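Neuraminidase (Influenza A virus, PDB 4K3Y) is a neuraminidase-like surface protein of a bat influenza A virus, a tetramer of six-bladed beta propellers whose molecular function is not settled by its fold alone. Local coordinates at residues M77-S81 with L93-G99; D107-V113 with I124-G128. One frame throughout, in Å; residues are numbered along the deposited sequence.

Interaction 1 (M77-S81 with L93-G99)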
loop_
_atom_site.group_PDB
_atom_site.type_symbol
_atom_site.label_atom_id
_atom_site.label_comp_id
_atom_site.label_asym_id
_atom_site.label_seq_id
_atom_site.Cartn_x
_atom_site.Cartn_y
_atom_site.Cartn_z
ATOM N N MET C 77 4.912 4.654 -22.557
ATOM C CA MET C 77 5.508 5.999 -22.618
ATOM C C MET C 77 5.948 6.716 -21.316
ATOM O O MET C 77 6.373 7.878 -21.353
ATOM C CB MET C 77 4.603 6.927 -23.462
ATOM C CG MET C 77 3.563 7.708 -22.669
ATOM S SD MET C 77 2.016 7.973 -23.548
ATOM C CE MET C 77 0.875 7.173 -22.419
ATOM N N ASN C 78 5.865 6.041 -20.173
ATOM C CA ASN C 78 6.183 6.700 -18.897
ATOM C C ASN C 78 7.278 6.017 -18.089
ATOM O O ASN C 78 7.641 4.869 -18.368
ATOM C CB ASN C 78 4.920 6.856 -18.033
ATOM C CG ASN C 78 3.962 7.877 -18.598
ATOM O OD1 ASN C 78 4.340 9.026 -18.847
ATOM N ND2 ASN C 78 2.725 7.466 -18.829
ATOM N N VAL C 79 7.808 6.733 -17.094
ATOM C CA VAL C 79 8.800 6.160 -16.172
ATOM C C VAL C 79 8.167 5.704 -14.862
ATOM O O VAL C 79 7.363 6.419 -14.252
ATOM C CB VAL C 79 9.962 7.131 -15.859
ATOM C CG1 VAL C 79 11.059 6.392 -15.097
ATOM C CG2 VAL C 79 10.529 7.741 -17.154
ATOM N N TYR C 80 8.518 4.498 -14.441
ATOM C CA TYR C 80 7.971 3.934 -13.214
ATOM C C TYR C 80 9.086 3.372 -12.362
ATOM O O TYR C 80 10.218 3.219 -12.826
ATOM C CB TYR C 80 6.973 2.812 -13.528
ATOM C CG TYR C 80 5.733 3.293 -14.236
ATOM C CD1 TYR C 80 5.702 3.425 -15.628
ATOM C CD2 TYR C 80 4.584 3.620 -13.516
ATOM C CE1 TYR C 80 4.557 3.865 -16.279
ATOM C CE2 TYR C 80 3.438 4.066 -14.161
ATOM C CZ TYR C 80 3.425 4.186 -15.539
ATOM O OH TYR C 80 2.284 4.626 -16.178
ATOM N N SER C 81 8.760 3.069 -11.111
ATOM C CA SER C 81 9.658 2.318 -10.249
ATOM C C SER C 81 8.806 1.374 -9.425
ATOM O O SER C 81 7.604 1.613 -9.263
ATOM C CB SER C 81 10.485 3.242 -9.348
ATOM O OG SER C 81 9.670 3.901 -8.399
ATOM N N LEU C 93 3.163 -0.163 -8.696
ATOM C CA LEU C 93 3.792 0.869 -9.534
ATOM C C LEU C 93 3.782 2.253 -8.902
ATOM O O LEU C 93 2.718 2.745 -8.518
ATOM C CB LEU C 93 3.060 0.966 -10.871
ATOM C CG LEU C 93 3.649 0.213 -12.060
ATOM C CD1 LEU C 93 4.256 -1.087 -11.611
ATOM C CD2 LEU C 93 2.584 -0.058 -13.102
ATOM N N LYS C 94 4.955 2.876 -8.792
ATOM C CA LYS C 94 5.043 4.311 -8.512
ATOM C C LYS C 94 5.343 5.017 -9.828
ATOM O O LYS C 94 6.355 4.734 -10.477
ATOM C CB LYS C 94 6.146 4.612 -7.485
ATOM C CG LYS C 94 6.524 6.108 -7.329
ATOM C CD LYS C 94 7.090 6.376 -5.913
ATOM C CE LYS C 94 8.091 7.532 -5.836
ATOM N NZ LYS C 94 9.334 7.131 -5.070
ATOM N N PHE C 95 4.452 5.907 -10.243
ATOM C CA PHE C 95 4.698 6.734 -11.426
ATOM C C PHE C 95 5.784 7.775 -11.113
ATOM O O PHE C 95 5.842 8.318 -10.008
ATOM C CB PHE C 95 3.398 7.403 -11.879
ATOM C CG PHE C 95 3.592 8.491 -12.882
ATOM C CD1 PHE C 95 3.814 8.192 -14.223
ATOM C CD2 PHE C 95 3.536 9.816 -12.494
ATOM C CE1 PHE C 95 3.986 9.196 -15.152
ATOM C CE2 PHE C 95 3.709 10.826 -13.424
ATOM C CZ PHE C 95 3.935 10.510 -14.753
ATOM N N GLU C 96 6.655 8.047 -12.078
ATOM C CA GLU C 96 7.853 8.820 -11.779
ATOM C C GLU C 96 8.037 10.073 -12.635
ATOM O O GLU C 96 8.392 11.146 -12.121
ATOM C CB GLU C 96 9.083 7.913 -11.864
ATOM C CG GLU C 96 9.163 6.885 -10.735
ATOM C CD GLU C 96 9.727 7.467 -9.433
ATOM O OE1 GLU C 96 9.930 8.713 -9.360
ATOM O OE2 GLU C 96 9.979 6.669 -8.486
ATOM N N ALA C 97 7.792 9.939 -13.934
ATOM C CA ALA C 97 8.050 11.025 -14.878
ATOM C C ALA C 97 7.506 10.672 -16.249
ATOM O O ALA C 97 7.044 9.558 -16.475
ATOM C CB ALA C 97 9.559 11.327 -14.968
ATOM N N VAL C 98 7.570 11.633 -17.161
ATOM C CA VAL C 98 7.278 11.378 -18.561
ATOM C C VAL C 98 8.605 11.234 -19.283
ATOM O O VAL C 98 9.495 12.071 -19.121
ATOM C CB VAL C 98 6.507 12.538 -19.180
ATOM C CG1 VAL C 98 5.828 12.099 -20.474
ATOM C CG2 VAL C 98 5.484 13.055 -18.189
ATOM N N GLY C 99 8.748 10.163 -20.054
ATOM C CA GLY C 99 9.955 9.968 -20.828
ATOM C C GLY C 99 10.122 8.569 -21.367
ATOM O O GLY C 99 9.323 7.679 -21.048
#
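V79 and the pair E96 and A97 meet as a classic beta bulge, which interrupts the antiparallel pairing of the last two strands, 78-83 and 94-98, of one four-stranded blade of the neuraminidase propeller. The backbone bonds show how an extra residue is absorbed. V79 N gives a nearly straight bond to A97 O (3.0 Å, 172° at the hydrogen), whereas V79 O takes the amide of E96 at a bent 136°. Beyond the bulge regular pairing resumes, with S81 and K94 bonded through both their amides and carbonyls.

Aromatic packing fills the face that carries N78, Y80, F95 and V98. F95 turns its ring edge toward the face of Y80 in a T-shaped pair, centroids 5.9 Å apart and planes at 71°. The F95 ring, swung away from its own amide nitrogen, reaches N78, where CE1 lies 3.7 Å from the amide carbon CG. At the other end, L93 CG packs against Y80 CD2 (3.8 Å). P23 and T24 of a second subunit pack on V98 and F95, so this face also meets the tetramer interface.

On the side of V79, A97, S81 and K94, apolar contact between V79 and A97 gives way to a polar cluster. S81 OG donates to the anti lone pair of E96 OE2 at 2.8 Å, and R54 NE is a second partner of that hydroxyl. The same carboxylate oxygen, E96 OE2, forms a salt bridge with K94 NZ at 3.5 Å.

Interaction 2 (D107-V113 with I124-G128)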
loop_
_atom_site.group_PDB
_atom_site.type_symbol
_atom_site.label_atom_id
_atom_site.label_comp_id
_atom_site.label_asym_id
_atom_site.label_seq_id
_atom_site.Cartn_x
_atom_site.Cartn_y
_atom_site.Cartn_z
ATOM N N ASP C 107 19.609 10.962 -2.515
ATOM C CA ASP C 107 20.662 11.652 -1.752
ATOM C C ASP C 107 20.483 11.541 -0.241
ATOM O O ASP C 107 21.293 12.064 0.516
ATOM C CB ASP C 107 20.766 13.137 -2.141
ATOM C CG ASP C 107 19.459 13.892 -1.929
ATOM O OD1 ASP C 107 18.522 13.336 -1.294
ATOM O OD2 ASP C 107 19.379 15.058 -2.394
ATOM N N GLY C 108 19.421 10.868 0.192
ATOM C CA GLY C 108 19.123 10.749 1.608
ATOM C C GLY C 108 17.833 11.477 1.935
ATOM O O GLY C 108 17.115 11.124 2.881
ATOM N N PHE C 109 17.537 12.489 1.125
ATOM C CA PHE C 109 16.314 13.273 1.269
ATOM C C PHE C 109 15.267 12.827 0.261
ATOM O O PHE C 109 14.218 12.303 0.638
ATOM C CB PHE C 109 16.625 14.764 1.120
ATOM C CG PHE C 109 17.834 15.190 1.895
ATOM C CD1 PHE C 109 17.852 15.083 3.286
ATOM C CD2 PHE C 109 18.962 15.672 1.243
ATOM C CE1 PHE C 109 18.972 15.456 4.013
ATOM C CE2 PHE C 109 20.086 16.044 1.957
ATOM C CZ PHE C 109 20.091 15.938 3.349
ATOM N N GLN C 110 15.557 13.014 -1.023
ATOM C CA GLN C 110 14.606 12.612 -2.051
ATOM C C GLN C 110 15.216 11.884 -3.264
ATOM O O GLN C 110 16.443 11.907 -3.493
ATOM C CB GLN C 110 13.808 13.829 -2.517
ATOM C CG GLN C 110 12.323 13.709 -2.267
ATOM C CD GLN C 110 11.919 14.237 -0.922
ATOM O OE1 GLN C 110 12.615 15.063 -0.335
ATOM N NE2 GLN C 110 10.791 13.762 -0.417
ATOM N N TRP C 111 14.345 11.231 -4.034
ATOM C CA TRP C 111 14.731 10.697 -5.336
ATOM C C TRP C 111 14.902 11.801 -6.386
ATOM O O TRP C 111 13.978 12.610 -6.630
ATOM C CB TRP C 111 13.695 9.690 -5.851
ATOM C CG TRP C 111 13.777 8.379 -5.181
ATOM C CD1 TRP C 111 12.941 7.899 -4.216
ATOM C CD2 TRP C 111 14.757 7.357 -5.414
ATOM N NE1 TRP C 111 13.342 6.641 -3.827
ATOM C CE2 TRP C 111 14.451 6.280 -4.551
ATOM C CE3 TRP C 111 15.857 7.246 -6.270
ATOM C CZ2 TRP C 111 15.216 5.106 -4.512
ATOM C CZ3 TRP C 111 16.618 6.074 -6.231
ATOM C CH2 TRP C 111 16.292 5.026 -5.357
ATOM N N THR C 112 16.083 11.826 -7.003
ATOM C CA THR C 112 16.319 12.602 -8.213
ATOM C C THR C 112 16.107 11.706 -9.447
ATOM O O THR C 112 16.667 10.605 -9.552
ATOM C CB THR C 112 17.738 13.168 -8.244
ATOM O OG1 THR C 112 17.989 13.910 -7.038
ATOM C CG2 THR C 112 17.913 14.058 -9.464
ATOM N N VAL C 113 15.288 12.175 -10.378
ATOM C CA VAL C 113 15.021 11.415 -11.587
ATOM C C VAL C 113 15.281 12.258 -12.833
ATOM O O VAL C 113 14.594 13.259 -13.073
ATOM C CB VAL C 113 13.569 10.918 -11.609
ATOM C CG1 VAL C 113 13.248 10.250 -12.943
ATOM C CG2 VAL C 113 13.315 9.966 -10.447
ATOM N N ILE C 124 14.368 17.342 -14.945
ATOM C CA ILE C 124 14.846 16.811 -13.667
ATOM C C ILE C 124 13.754 16.880 -12.596
ATOM O O ILE C 124 13.189 17.947 -12.327
ATOM C CB ILE C 124 16.124 17.525 -13.180
ATOM C CG1 ILE C 124 17.176 17.533 -14.300
ATOM C CG2 ILE C 124 16.651 16.864 -11.906
ATOM C CD1 ILE C 124 18.496 18.159 -13.915
ATOM N N LEU C 125 13.443 15.732 -11.998
ATOM C CA LEU C 125 12.455 15.695 -10.922
ATOM C C LEU C 125 13.092 15.340 -9.577
ATOM O O LEU C 125 13.859 14.376 -9.471
ATOM C CB LEU C 125 11.291 14.756 -11.254
ATOM C CG LEU C 125 10.481 15.094 -12.507
ATOM C CD1 LEU C 125 11.081 14.392 -13.731
ATOM C CD2 LEU C 125 9.023 14.733 -12.333
ATOM N N TYR C 126 12.781 16.146 -8.564
ATOM C CA TYR C 126 13.263 15.927 -7.206
ATOM C C TYR C 126 12.044 15.799 -6.296
ATOM O O TYR C 126 11.254 16.738 -6.182
ATOM C CB TYR C 126 14.116 17.106 -6.789
ATOM C CG TYR C 126 14.891 16.867 -5.530
ATOM C CD1 TYR C 126 16.034 16.082 -5.543
ATOM C CD2 TYR C 126 14.487 17.432 -4.322
ATOM C CE1 TYR C 126 16.765 15.865 -4.389
ATOM C CE2 TYR C 126 15.208 17.220 -3.155
ATOM C CZ TYR C 126 16.349 16.432 -3.190
ATOM O OH TYR C 126 17.075 16.207 -2.036
ATOM N N GLY C 127 11.891 14.651 -5.635
ATOM C CA GLY C 127 10.570 14.252 -5.176
ATOM C C GLY C 127 9.815 14.026 -6.468
ATOM O O GLY C 127 10.357 13.412 -7.411
ATOM N N GLY C 128 8.591 14.531 -6.557
ATOM C CA GLY C 128 7.911 14.515 -7.841
ATOM C C GLY C 128 7.955 15.869 -8.512
ATOM O O GLY C 128 7.243 16.100 -9.489
#
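Strands 111-113 and 124-126 run antiparallel, their directions 169° apart, with V113 and L125 as a hydrogen-bonded pair and T112 opposite Y126 as a non-hydrogen-bonded one. V113 N reaches L125 O at 2.8 Å and L125 N returns to V113 O at 2.9 Å. Past Y126 the pairing ends in a more bent bond from G127 N to W111 O (3.1 Å).

Y126 carries the side-chain contact. Turned opposite its amide nitrogen (chi1 -168°), the ring extends back along the other segment to D107. There the hydroxyl donates to the syn lone pair of D107 OD2 at 2.6 Å, with carboxylate and ring planes 71° apart. Q110 CB lies over one ring face, 3.8 Å from the centroid, as a CH-pi contact, while T112 OG1 sits in the ring plane at the edge, 3.3 Å from Y126 CD1. R329 of a second subunit also packs on Y126.

The other carboxylate oxygen, D107 OD1, accepts the amides of F109 and Q110, so both oxygens of one aspartate are engaged. An Asx turn thereby shapes the entry to strand 111-117, and Y126 ties that turn to the hairpin partner 121-126, the two strands being the central pair of a propeller blade.

In the fold
Followed from the N terminus, the chain completes interaction 1 before interaction 2 begins, so the two contacts stand in series and neither nests in nor crosses the other. Residues 77-81 and 93-99 close a loop between the last two strands of one blade. Strand 101-106 then opens the next blade, and 107-113 with 124-128 closes its central hairpin, strands 111-117 and 121-126. The blades also touch directly: L125 CD1 packs on A97 CB at 3.6 Å, V113 on E96, and W111 on K94. A principle of propellers is visible here: hydrogen bonds pair the strands within each blade, while blade meets blade mainly through side-chain packing.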